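Local atomic coordinates of putative sugar binding protein (Geobacillus stearothermophilus, PDB entry 6GT9), a protein that binds galactose in the cleft between two alpha/beta lobes and probably serves as the extracellular sugar-recognition component of a three-component sensing system. Residues Arg173-Ala178 / Ile185-Ile190; Glu202-Ile207 / Ile226-Val231; Pro250-Tyr255 / Gly259-Thr264; Val277-Glu282 / Asp288-Thr293. One frame throughout, in Å; residues are numbered along the deposited sequence.

Interaction 1: residues Arg173-Ala178 / Ile185-Ile190; sequences RGFEDA and IRIVAI
The CD1 methyl of I187 is the meeting point of helix 173-178 and strand 185-190. It lies 3.6 Å from CG of E176 and, roughly at right angles to that approach, 3.9 Å from CE1 of F175, which it meets at the ring edge. F175 and I187 run past each other head to tail, while the glutamate lies across the isoleucine. E176 runs extended beyond CG, so its aliphatic part lies against I187 while its carboxylate is carried on to I190, whose CD1 is 3.7 Å from OE2. This is the return half of a right-handed beta-alpha-beta crossover, strand 154-160, helix 166-179, strand 185-192, with helix and strand running nearly antiparallel at 145°. Isoleucines suit the strand face under the helix, being beta-branched and long enough to span an axis separation of 10.4 Å. Further out, F175 has CG anti to its backbone N (chi1 176°), which sends the ring down to the sheet, where it stacks with Y218 and packs on V156. I187 rests on I158. NE of R173 forms a salt bridge to OD1 of D177 (3.3 Å), as does R180, and OD2 is hydrogen-bonded to the hydroxyl of Y136.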
loop_
_atom_site.group_PDB
_atom_site.type_symbol
_atom_site.label_atom_id
_atom_site.label_comp_id
_atom_site.label_asym_id
_atom_site.label_seq_id
_atom_site.Cartn_x
_atom_site.Cartn_y
_atom_site.Cartn_z
ATOM N N ARG A 173 3.913 -11.324 5.589
ATOM C CA ARG A 173 4.107 -12.055 6.836
ATOM C C ARG A 173 2.776 -12.410 7.491
ATOM O O ARG A 173 2.625 -13.510 8.040
ATOM C CB ARG A 173 4.989 -11.237 7.780
ATOM C CG ARG A 173 5.326 -11.952 9.079
ATOM C CD ARG A 173 6.080 -13.244 8.791
ATOM N NE ARG A 173 6.011 -14.170 9.916
ATOM C CZ ARG A 173 6.815 -14.121 10.974
ATOM N NH1 ARG A 173 7.751 -13.181 11.056
ATOM N NH2 ARG A 173 6.673 -15.004 11.955
ATOM N N GLY A 174 1.794 -11.506 7.433
ATOM C CA GLY A 174 0.478 -11.827 7.967
ATOM C C GLY A 174 -0.218 -12.927 7.182
ATOM O O GLY A 174 -0.892 -13.792 7.755
ATOM N N PHE A 175 -0.077 -12.901 5.855
ATOM C CA PHE A 175 -0.607 -13.979 5.021
ATOM C C PHE A 175 -0.020 -15.319 5.431
ATOM O O PHE A 175 -0.747 -16.298 5.635
ATOM C CB PHE A 175 -0.293 -13.674 3.552
ATOM C CG PHE A 175 -0.696 -14.766 2.588
ATOM C CD1 PHE A 175 0.184 -15.792 2.266
ATOM C CD2 PHE A 175 -1.939 -14.738 1.968
ATOM C CE1 PHE A 175 -0.170 -16.784 1.360
ATOM C CE2 PHE A 175 -2.312 -15.739 1.065
ATOM C CZ PHE A 175 -1.420 -16.758 0.758
ATOM N N GLU A 176 1.309 -15.372 5.553
ATOM C CA GLU A 176 1.997 -16.610 5.890
ATOM C C GLU A 176 1.563 -17.141 7.253
ATOM O O GLU A 176 1.343 -18.350 7.418
ATOM C CB GLU A 176 3.506 -16.369 5.839
ATOM C CG GLU A 176 4.032 -16.159 4.417
ATOM C CD GLU A 176 5.465 -15.651 4.380
ATOM O OE1 GLU A 176 5.962 -15.170 5.419
ATOM O OE2 GLU A 176 6.096 -15.730 3.299
ATOM N N ASP A 177 1.420 -16.255 8.241
ATOM C CA ASP A 177 0.945 -16.699 9.550
ATOM C C ASP A 177 -0.466 -17.265 9.460
ATOM O O ASP A 177 -0.801 -18.240 10.150
ATOM C CB ASP A 177 0.990 -15.545 10.553
ATOM C CG ASP A 177 2.409 -15.129 10.913
ATOM O OD1 ASP A 177 3.349 -15.916 10.674
ATOM O OD2 ASP A 177 2.582 -14.017 11.457
ATOM N N ALA A 178 -1.311 -16.665 8.618
ATOM C CA ALA A 178 -2.711 -17.080 8.562
ATOM C C ALA A 178 -2.876 -18.455 7.915
ATOM O O ALA A 178 -3.748 -19.228 8.323
ATOM C CB ALA A 178 -3.545 -16.040 7.815
ATOM N N ILE A 185 -1.696 -25.910 2.023
ATOM C CA ILE A 185 -1.295 -24.682 1.347
ATOM C C ILE A 185 0.215 -24.584 1.427
ATOM O O ILE A 185 0.786 -24.592 2.525
ATOM C CB ILE A 185 -1.948 -23.440 1.968
ATOM C CG1 ILE A 185 -3.452 -23.460 1.705
ATOM C CG2 ILE A 185 -1.327 -22.189 1.370
ATOM C CD1 ILE A 185 -4.200 -22.429 2.469
ATOM N N ARG A 186 0.859 -24.469 0.268
ATOM C CA ARG A 186 2.300 -24.305 0.180
ATOM C C ARG A 186 2.603 -23.108 -0.690
ATOM O O ARG A 186 2.021 -22.962 -1.768
ATOM C CB ARG A 186 2.990 -25.527 -0.426
ATOM C CG ARG A 186 2.935 -26.752 0.467
ATOM C CD ARG A 186 2.512 -27.993 -0.300
ATOM N NE ARG A 186 2.739 -29.227 0.450
ATOM C CZ ARG A 186 1.771 -30.001 0.939
ATOM N NH1 ARG A 186 0.483 -29.686 0.763
ATOM N NH2 ARG A 186 2.084 -31.114 1.599
ATOM N N ILE A 187 3.544 -22.289 -0.231
ATOM C CA ILE A 187 4.029 -21.138 -0.974
ATOM C C ILE A 187 5.310 -21.550 -1.675
ATOM O O ILE A 187 6.304 -21.890 -1.020
ATOM C CB ILE A 187 4.277 -19.945 -0.046
ATOM C CG1 ILE A 187 3.023 -19.663 0.791
ATOM C CG2 ILE A 187 4.717 -18.758 -0.866
ATOM C CD1 ILE A 187 3.260 -18.667 1.898
ATOM N N VAL A 188 5.302 -21.504 -3.001
ATOM C CA VAL A 188 6.421 -22.004 -3.793
ATOM C C VAL A 188 7.202 -20.900 -4.473
ATOM O O VAL A 188 8.224 -21.188 -5.116
ATOM C CB VAL A 188 5.949 -23.036 -4.831
ATOM C CG1 VAL A 188 5.208 -24.165 -4.135
ATOM C CG2 VAL A 188 5.064 -22.374 -5.863
ATOM N N ALA A 189 6.761 -19.649 -4.369
ATOM C CA ALA A 189 7.452 -18.570 -5.056
ATOM C C ALA A 189 7.000 -17.239 -4.476
ATOM O O ALA A 189 5.823 -17.069 -4.140
ATOM C CB ALA A 189 7.185 -18.624 -6.568
ATOM N N ILE A 190 7.953 -16.317 -4.332
ATOM C CA ILE A 190 7.705 -14.927 -3.947
ATOM C C ILE A 190 8.569 -14.059 -4.857
ATOM O O ILE A 190 9.792 -14.231 -4.894
ATOM C CB ILE A 190 8.039 -14.658 -2.462
ATOM C CG1 ILE A 190 7.314 -15.658 -1.553
ATOM C CG2 ILE A 190 7.693 -13.224 -2.065
ATOM C CD1 ILE A 190 7.572 -15.475 -0.067
#

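Interaction 2: residues Glu202-Ile207 / Ile226-Val231; sequences EKAYTI and IGVAKV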
loop_
_atom_site.group_PDB
_atom_site.type_symbol
_atom_site.label_atom_id
_atom_site.label_comp_id
_atom_site.label_asym_id
_atom_site.label_seq_id
_atom_site.Cartn_x
_atom_site.Cartn_y
_atom_site.Cartn_z
ATOM N N GLU A 202 5.192 -9.884 -15.903
ATOM C CA GLU A 202 6.412 -10.611 -16.247
ATOM C C GLU A 202 6.727 -11.664 -15.194
ATOM O O GLU A 202 7.028 -12.821 -15.522
ATOM C CB GLU A 202 7.590 -9.641 -16.409
ATOM C CG GLU A 202 7.493 -8.772 -17.660
ATOM C CD GLU A 202 8.547 -7.657 -17.727
ATOM O OE1 GLU A 202 8.709 -7.071 -18.822
ATOM O OE2 GLU A 202 9.205 -7.363 -16.701
ATOM N N LYS A 203 6.645 -11.284 -13.919
ATOM C CA LYS A 203 6.926 -12.233 -12.847
ATOM C C LYS A 203 5.921 -13.380 -12.840
ATOM O O LYS A 203 6.298 -14.537 -12.635
ATOM C CB LYS A 203 6.939 -11.510 -11.500
ATOM C CG LYS A 203 8.106 -10.534 -11.340
ATOM C CD LYS A 203 9.437 -11.252 -11.561
ATOM C CE LYS A 203 10.613 -10.391 -11.137
ATOM N NZ LYS A 203 10.505 -9.058 -11.749
ATOM N N ALA A 204 4.637 -13.082 -13.063
ATOM C CA ALA A 204 3.634 -14.143 -13.092
ATOM C C ALA A 204 3.961 -15.166 -14.164
ATOM O O ALA A 204 3.864 -16.376 -13.926
ATOM C CB ALA A 204 2.245 -13.563 -13.344
ATOM N N TYR A 205 4.353 -14.694 -15.347
ATOM C CA TYR A 205 4.666 -15.589 -16.457
ATOM C C TYR A 205 5.847 -16.496 -16.120
ATOM O O TYR A 205 5.761 -17.720 -16.264
ATOM C CB TYR A 205 4.932 -14.762 -17.714
ATOM C CG TYR A 205 5.332 -15.569 -18.926
ATOM C CD1 TYR A 205 4.373 -16.123 -19.764
ATOM C CD2 TYR A 205 6.673 -15.765 -19.237
ATOM C CE1 TYR A 205 4.742 -16.858 -20.874
ATOM C CE2 TYR A 205 7.051 -16.498 -20.342
ATOM C CZ TYR A 205 6.081 -17.042 -21.155
ATOM O OH TYR A 205 6.455 -17.778 -22.256
ATOM N N THR A 206 6.951 -15.917 -15.638
ATOM C CA THR A 206 8.110 -16.737 -15.287
ATOM C C THR A 206 7.808 -17.689 -14.133
ATOM O O THR A 206 8.357 -18.794 -14.089
ATOM C CB THR A 206 9.310 -15.847 -14.950
ATOM O OG1 THR A 206 9.012 -15.041 -13.805
ATOM C CG2 THR A 206 9.633 -14.927 -16.110
ATOM N N ILE A 207 6.945 -17.287 -13.191
ATOM C CA ILE A 207 6.542 -18.202 -12.121
ATOM C C ILE A 207 5.832 -19.415 -12.702
ATOM O O ILE A 207 6.099 -20.560 -12.313
ATOM C CB ILE A 207 5.654 -17.482 -11.086
ATOM C CG1 ILE A 207 6.460 -16.520 -10.223
ATOM C CG2 ILE A 207 4.953 -18.499 -10.186
ATOM C CD1 ILE A 207 5.606 -15.718 -9.251
ATOM N N ILE A 226 -3.701 -7.294 -10.973
ATOM C CA ILE A 226 -3.973 -6.904 -12.349
ATOM C C ILE A 226 -2.936 -7.509 -13.285
ATOM O O ILE A 226 -3.276 -8.045 -14.347
ATOM C CB ILE A 226 -4.021 -5.371 -12.457
ATOM C CG1 ILE A 226 -5.264 -4.841 -11.745
ATOM C CG2 ILE A 226 -3.976 -4.928 -13.931
ATOM C CD1 ILE A 226 -5.177 -3.356 -11.415
ATOM N N GLY A 227 -1.657 -7.448 -12.900
ATOM C CA GLY A 227 -0.622 -8.077 -13.707
ATOM C C GLY A 227 -0.812 -9.579 -13.822
ATOM O O GLY A 227 -0.676 -10.152 -14.906
ATOM N N VAL A 228 -1.155 -10.231 -12.712
ATOM C CA VAL A 228 -1.365 -11.676 -12.739
ATOM C C VAL A 228 -2.562 -12.028 -13.606
ATOM O O VAL A 228 -2.503 -12.960 -14.418
ATOM C CB VAL A 228 -1.535 -12.214 -11.311
ATOM C CG1 VAL A 228 -1.818 -13.723 -11.351
ATOM C CG2 VAL A 228 -0.318 -11.898 -10.490
ATOM N N ALA A 229 -3.661 -11.283 -13.464
ATOM C CA ALA A 229 -4.878 -11.627 -14.190
ATOM C C ALA A 229 -4.663 -11.542 -15.696
ATOM O O ALA A 229 -5.180 -12.375 -16.452
ATOM C CB ALA A 229 -6.023 -10.716 -13.760
ATOM N N LYS A 230 -3.915 -10.535 -16.153
ATOM C CA LYS A 230 -3.609 -10.443 -17.576
ATOM C C LYS A 230 -2.904 -11.698 -18.070
ATOM O O LYS A 230 -3.224 -12.217 -19.144
ATOM C CB LYS A 230 -2.751 -9.211 -17.851
ATOM C CG LYS A 230 -2.191 -9.145 -19.271
ATOM C CD LYS A 230 -0.902 -8.305 -19.320
ATOM C CE LYS A 230 -0.418 -8.073 -20.749
ATOM N NZ LYS A 230 -1.290 -7.111 -21.480
ATOM N N VAL A 231 -1.941 -12.204 -17.298
ATOM C CA VAL A 231 -1.201 -13.387 -17.726
ATOM C C VAL A 231 -2.086 -14.631 -17.667
ATOM O O VAL A 231 -2.071 -15.468 -18.581
ATOM C CB VAL A 231 0.075 -13.532 -16.876
ATOM C CG1 VAL A 231 0.752 -14.872 -17.139
ATOM C CG2 VAL A 231 1.025 -12.401 -17.195
#
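A204 and V231 face each other where helix 202-207 crosses helix 226-231, two helices that lie side by side against a sheet of the Rossmann-like lobe of a periplasmic binding protein. The segments approach to 8.5 Å between axes and cross at -51°. Such closeness suits the small residues at the interface: A204 puts a single methyl into the contact, and G227 adds no side chain to the opposite helix.

The tight part is built round the A204 methyl. Its CB lies 4.1 Å from CA of V228, practically on the backbone of the other helix, and equally close to CB of V231. The CG2 branch of V228 closes in beside it, and both A204 and V228 also touch I159 of strand 154-160, so the buried end of the interface runs straight into the sheet. V231 is enclosed further by A201 and L208, neighbours along the first helix.

Toward solvent the packing thins. Y205 is exposed, and it is the root of its side chain that touches: CB is 4.2 Å from CG1 of V231, while the ring extends beyond the contact. No hydrogen bond or salt bridge links the segments, as befits an interface of short aliphatic groups. The CG1 methyl of V231, anti to its own backbone N (chi1 171°), reaches to 4.0 Å from the main-chain N of Y205.

Interaction 3: residues Pro250-Tyr255 / Gly259-Thr264; sequences PETIRY and GTIAAT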
loop_
_atom_site.group_PDB
_atom_site.type_symbol
_atom_site.label_atom_id
_atom_site.label_comp_id
_atom_site.label_asym_id
_atom_site.label_seq_id
_atom_site.Cartn_x
_atom_site.Cartn_y
_atom_site.Cartn_z
ATOM N N PRO A 250 -10.113 0.400 -10.563
ATOM C CA PRO A 250 -11.117 -0.050 -11.548
ATOM C C PRO A 250 -10.799 -1.363 -12.251
ATOM O O PRO A 250 -11.707 -2.190 -12.402
ATOM C CB PRO A 250 -11.153 1.116 -12.543
ATOM C CG PRO A 250 -10.841 2.319 -11.697
ATOM C CD PRO A 250 -9.855 1.851 -10.652
ATOM N N GLU A 251 -9.550 -1.581 -12.691
ATOM C CA GLU A 251 -9.221 -2.827 -13.390
ATOM C C GLU A 251 -9.381 -4.035 -12.477
ATOM O O GLU A 251 -9.799 -5.109 -12.929
ATOM C CB GLU A 251 -7.795 -2.788 -13.943
ATOM C CG GLU A 251 -7.517 -1.718 -14.979
ATOM C CD GLU A 251 -6.024 -1.438 -15.134
ATOM O OE1 GLU A 251 -5.414 -1.958 -16.093
ATOM O OE2 GLU A 251 -5.461 -0.705 -14.286
ATOM N N THR A 252 -9.042 -3.884 -11.192
ATOM C CA THR A 252 -9.262 -4.963 -10.232
ATOM C C THR A 252 -10.741 -5.302 -10.126
ATOM O O THR A 252 -11.127 -6.475 -10.205
ATOM C CB THR A 252 -8.708 -4.580 -8.858
ATOM O OG1 THR A 252 -7.282 -4.497 -8.919
ATOM C CG2 THR A 252 -9.111 -5.624 -7.806
ATOM N N ILE A 253 -11.589 -4.283 -9.953
ATOM C CA ILE A 253 -13.027 -4.530 -9.831
ATOM C C ILE A 253 -13.559 -5.219 -11.082
ATOM O O ILE A 253 -14.374 -6.151 -11.000
ATOM C CB ILE A 253 -13.782 -3.218 -9.548
ATOM C CG1 ILE A 253 -13.332 -2.608 -8.217
ATOM C CG2 ILE A 253 -15.288 -3.448 -9.567
ATOM C CD1 ILE A 253 -13.423 -3.546 -7.047
ATOM N N ARG A 254 -13.108 -4.771 -12.257
ATOM C CA ARG A 254 -13.525 -5.397 -13.509
ATOM C C ARG A 254 -13.177 -6.883 -13.528
ATOM O O ARG A 254 -14.028 -7.731 -13.831
ATOM C CB ARG A 254 -12.869 -4.673 -14.686
ATOM C CG ARG A 254 -13.271 -5.238 -16.028
ATOM C CD ARG A 254 -14.790 -5.283 -16.147
ATOM N NE ARG A 254 -15.219 -5.933 -17.381
ATOM C CZ ARG A 254 -16.091 -6.935 -17.440
ATOM N NH1 ARG A 254 -16.650 -7.406 -16.329
ATOM N NH2 ARG A 254 -16.412 -7.457 -18.617
ATOM N N TYR A 255 -11.929 -7.217 -13.196
ATOM C CA TYR A 255 -11.504 -8.615 -13.168
ATOM C C TYR A 255 -12.282 -9.423 -12.132
ATOM O O TYR A 255 -12.594 -10.603 -12.352
ATOM C CB TYR A 255 -10.009 -8.688 -12.878
ATOM C CG TYR A 255 -9.096 -8.526 -14.073
ATOM C CD1 TYR A 255 -9.248 -9.317 -15.207
ATOM C CD2 TYR A 255 -8.054 -7.597 -14.054
ATOM C CE1 TYR A 255 -8.397 -9.182 -16.297
ATOM C CE2 TYR A 255 -7.202 -7.455 -15.133
ATOM C CZ TYR A 255 -7.376 -8.249 -16.250
ATOM O OH TYR A 255 -6.526 -8.105 -17.321
ATOM N N GLY A 259 -14.689 -12.633 -12.812
ATOM C CA GLY A 259 -14.336 -13.882 -12.170
ATOM C C GLY A 259 -12.870 -14.246 -12.255
ATOM O O GLY A 259 -12.453 -15.219 -11.615
ATOM N N THR A 260 -12.074 -13.484 -13.011
ATOM C CA THR A 260 -10.647 -13.767 -13.131
ATOM C C THR A 260 -9.937 -13.608 -11.793
ATOM O O THR A 260 -9.128 -14.457 -11.403
ATOM C CB THR A 260 -10.024 -12.846 -14.173
ATOM O OG1 THR A 260 -10.807 -12.885 -15.372
ATOM C CG2 THR A 260 -8.603 -13.277 -14.466
ATOM N N ILE A 261 -10.204 -12.495 -11.088
ATOM C CA ILE A 261 -9.774 -12.308 -9.705
ATOM C C ILE A 261 -10.880 -12.796 -8.783
ATOM O O ILE A 261 -12.064 -12.544 -9.024
ATOM C CB ILE A 261 -9.421 -10.827 -9.441
ATOM C CG1 ILE A 261 -8.190 -10.450 -10.279
ATOM C CG2 ILE A 261 -9.188 -10.570 -7.961
ATOM C CD1 ILE A 261 -7.726 -9.009 -10.114
ATOM N N ALA A 262 -10.502 -13.514 -7.727
ATOM C CA ALA A 262 -11.473 -14.057 -6.781
ATOM C C ALA A 262 -11.749 -13.140 -5.598
ATOM O O ALA A 262 -12.860 -13.156 -5.047
ATOM C CB ALA A 262 -10.989 -15.408 -6.253
ATOM N N ALA A 263 -10.767 -12.350 -5.171
ATOM C CA ALA A 263 -10.954 -11.557 -3.968
ATOM C C ALA A 263 -9.943 -10.428 -3.972
ATOM O O ALA A 263 -8.947 -10.470 -4.694
ATOM C CB ALA A 263 -10.784 -12.399 -2.707
ATOM N N THR A 264 -10.197 -9.420 -3.144
ATOM C CA THR A 264 -9.194 -8.376 -2.998
ATOM C C THR A 264 -9.358 -7.686 -1.647
ATOM O O THR A 264 -10.456 -7.620 -1.089
ATOM C CB THR A 264 -9.241 -7.380 -4.176
ATOM O OG1 THR A 264 -8.026 -6.622 -4.194
ATOM C CG2 THR A 264 -10.429 -6.432 -4.071
#
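The carbonyl O of Y255, near the C-terminal end of helix 250-258, accepts a weak hydrogen bond from I261 N (3.3 Å, N-H...O angle 158°). G259 ends the helix in a Schellman motif; its phi of 88° is one that glycine, lacking CB, adopts without strain.

Apolar contacts supply most of the rest. CB of Y255 lies 3.6 Å from CD1 of I261, a long branched side chain able to reach back under the helix. The tyrosine ring is oblique to its neighbours, with CD1 3.8 Å from CB of T260. Further toward the start of the helix, T252 and T264 approach tip to tip, CG2 of T252 being 4.0 Å from CG2 of T264.

The threonine hydroxyls are engaged elsewhere. OG1 of T260 bonds to E233, and that of T264 to the backbone O of D247, a galactose-binding residue.

The contact belongs to the beta-alpha-beta unit of strand 242-246, helix 250-258 and strand 263-266. I261 packs on I243 of the first strand, T264 touches I300 of strand 298-301, and T252 and Y255 lean on helix 224-235 through I226 and A229.

Interaction 4: residues Val277-Glu282 / Asp288-Thr293; sequences VKMMAE and DVPVVT
M279 lays its thioether against V289, with SD 3.8 Å from the valine CB and the CE methyl 4.0 Å from CG1. The two side chains cross at a slant. Although the methionine leaves the helix roughly along its flank, bends at chi2 (-78°) and chi3 (75°) fold the chain so that sulfur and terminal methyl both come to lie over the valine. A flexible, unbranched residue suits this place, because it can follow the contour of an irregular segment that is still loop at V289. The sulfur also comes within 4.3 Å of CD of P290, a looser contact at the edge of the patch.

One turn further along the helix, E282 makes the second touch. Its CB lies 3.7 Å from CG1 of V289, so it is the aliphatic base of the glutamate that packs. V289 thus bridges two helix positions three residues apart, CG1 meeting both M279 and E282. That methyl stands beside the backbone N (chi1 -53°) and points to the helix. No hydrogen bond joins the segments, and the contact lies at the surface, where P290 and D288 are exposed and the partly polar E282 is at home.

Helix 269-284 and the chain that follows it here belong to the lobe built on strands 32-36, 90-93 and 115-118. M279 also touches V131, and V289 touches A129, both on strand 129-132, which pairs through its backbone with V291 and T293 as the chain enters edge strand 292-294. On its other flank the helix packs through V277 and A281 on helix 43-59.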
loop_
_atom_site.group_PDB
_atom_site.type_symbol
_atom_site.label_atom_id
_atom_site.label_comp_id
_atom_site.label_asym_id
_atom_site.label_seq_id
_atom_site.Cartn_x
_atom_site.Cartn_y
_atom_site.Cartn_z
ATOM N N VAL A 277 -4.066 14.891 6.576
ATOM C CA VAL A 277 -3.966 16.344 6.514
ATOM C C VAL A 277 -4.707 16.969 7.694
ATOM O O VAL A 277 -4.219 17.916 8.314
ATOM C CB VAL A 277 -4.501 16.864 5.169
ATOM C CG1 VAL A 277 -4.596 18.378 5.191
ATOM C CG2 VAL A 277 -3.609 16.398 3.991
ATOM N N LYS A 278 -5.889 16.435 8.033
ATOM C CA LYS A 278 -6.613 16.929 9.204
ATOM C C LYS A 278 -5.808 16.716 10.480
ATOM O O LYS A 278 -5.775 17.599 11.342
ATOM C CB LYS A 278 -7.982 16.244 9.343
ATOM C CG LYS A 278 -8.927 16.404 8.149
ATOM C CD LYS A 278 -9.348 17.845 7.891
ATOM C CE LYS A 278 -10.375 18.349 8.914
ATOM N NZ LYS A 278 -11.759 17.901 8.593
ATOM N N MET A 279 -5.184 15.539 10.638
ATOM C CA MET A 279 -4.342 15.305 11.814
ATOM C C MET A 279 -3.190 16.295 11.862
ATOM O O MET A 279 -2.879 16.843 12.920
ATOM C CB MET A 279 -3.773 13.880 11.825
ATOM C CG MET A 279 -4.753 12.702 11.780
ATOM S SD MET A 279 -5.533 12.334 13.347
ATOM C CE MET A 279 -6.733 13.672 13.457
ATOM N N MET A 280 -2.523 16.517 10.720
ATOM C CA MET A 280 -1.397 17.441 10.688
ATOM C C MET A 280 -1.802 18.834 11.176
ATOM O O MET A 280 -1.060 19.476 11.927
ATOM C CB MET A 280 -0.819 17.509 9.271
ATOM C CG MET A 280 0.437 18.379 9.189
ATOM S SD MET A 280 1.800 17.771 10.206
ATOM C CE MET A 280 2.412 16.419 9.196
ATOM N N ALA A 281 -2.980 19.311 10.769
ATOM C CA ALA A 281 -3.433 20.631 11.194
ATOM C C ALA A 281 -3.669 20.670 12.699
ATOM O O ALA A 281 -3.348 21.661 13.355
ATOM C CB ALA A 281 -4.704 21.024 10.441
ATOM N N GLU A 282 -4.188 19.581 13.267
ATOM C CA GLU A 282 -4.381 19.510 14.716
ATOM C C GLU A 282 -3.048 19.524 15.456
ATOM O O GLU A 282 -2.925 20.147 16.512
ATOM C CB GLU A 282 -5.170 18.248 15.066
ATOM C CG GLU A 282 -6.607 18.272 14.598
ATOM C CD GLU A 282 -7.483 19.151 15.475
ATOM O OE1 GLU A 282 -7.771 18.754 16.631
ATOM O OE2 GLU A 282 -7.872 20.246 15.011
ATOM N N ASP A 288 -3.708 17.169 20.694
ATOM C CA ASP A 288 -3.404 15.744 20.660
ATOM C C ASP A 288 -4.187 15.037 19.563
ATOM O O ASP A 288 -5.323 15.397 19.242
ATOM C CB ASP A 288 -3.734 15.082 21.995
ATOM C CG ASP A 288 -2.914 15.633 23.139
ATOM O OD1 ASP A 288 -1.690 15.808 22.973
ATOM O OD2 ASP A 288 -3.502 15.885 24.207
ATOM N N VAL A 289 -3.565 14.001 19.007
ATOM C CA VAL A 289 -4.226 13.068 18.093
ATOM C C VAL A 289 -3.803 11.658 18.436
ATOM O O VAL A 289 -2.746 11.432 19.057
ATOM C CB VAL A 289 -3.884 13.370 16.612
ATOM C CG1 VAL A 289 -4.162 14.855 16.283
ATOM C CG2 VAL A 289 -2.435 13.047 16.335
ATOM N N PRO A 290 -4.630 10.670 18.080
ATOM C CA PRO A 290 -4.278 9.273 18.354
ATOM C C PRO A 290 -2.977 8.902 17.668
ATOM O O PRO A 290 -2.718 9.326 16.544
ATOM C CB PRO A 290 -5.453 8.483 17.761
ATOM C CG PRO A 290 -6.540 9.447 17.564
ATOM C CD PRO A 290 -5.904 10.785 17.345
ATOM N N VAL A 291 -2.175 8.071 18.340
ATOM C CA VAL A 291 -0.911 7.633 17.752
ATOM C C VAL A 291 -1.155 6.825 16.478
ATOM O O VAL A 291 -0.438 6.986 15.481
ATOM C CB VAL A 291 -0.076 6.840 18.774
ATOM C CG1 VAL A 291 1.142 6.236 18.108
ATOM C CG2 VAL A 291 0.368 7.723 19.920
ATOM N N VAL A 292 -2.168 5.958 16.477
ATOM C CA VAL A 292 -2.462 5.124 15.311
ATOM C C VAL A 292 -3.940 5.237 14.969
ATOM O O VAL A 292 -4.803 5.034 15.833
ATOM C CB VAL A 292 -2.081 3.648 15.535
ATOM C CG1 VAL A 292 -2.600 2.791 14.377
ATOM C CG2 VAL A 292 -0.574 3.490 15.680
ATOM N N THR A 293 -4.229 5.574 13.716
ATOM C CA THR A 293 -5.580 5.525 13.165
ATOM C C THR A 293 -5.550 4.531 12.011
ATOM O O THR A 293 -5.037 4.848 10.931
ATOM C CB THR A 293 -6.050 6.908 12.699
ATOM O OG1 THR A 293 -6.083 7.819 13.810
ATOM C CG2 THR A 293 -7.453 6.825 12.091
#

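Overall arrangement
The four contacts follow one another along the chain without overlap. Interactions 1, 2 and 3 belong to one lobe; 1 and 3 reach its mixed sheet, which strand 185-192 borders and strand 263-266 joins further across, and 2 joins two helices packed on it. Interaction 2 touches both of its lobe-mates: its centre is 18 Å from that of interaction 1, meeting it through A189 and I207, and 14 Å from that of interaction 3, where I226 packs on T252 and A229 on Y255. Interaction 4 lies in the other lobe, with its centre 33 to 39 Å from the rest and on the opposite side of the chain's centre. Galactose is bound between the lobes, so these contacts help build the two bodies that enclose it.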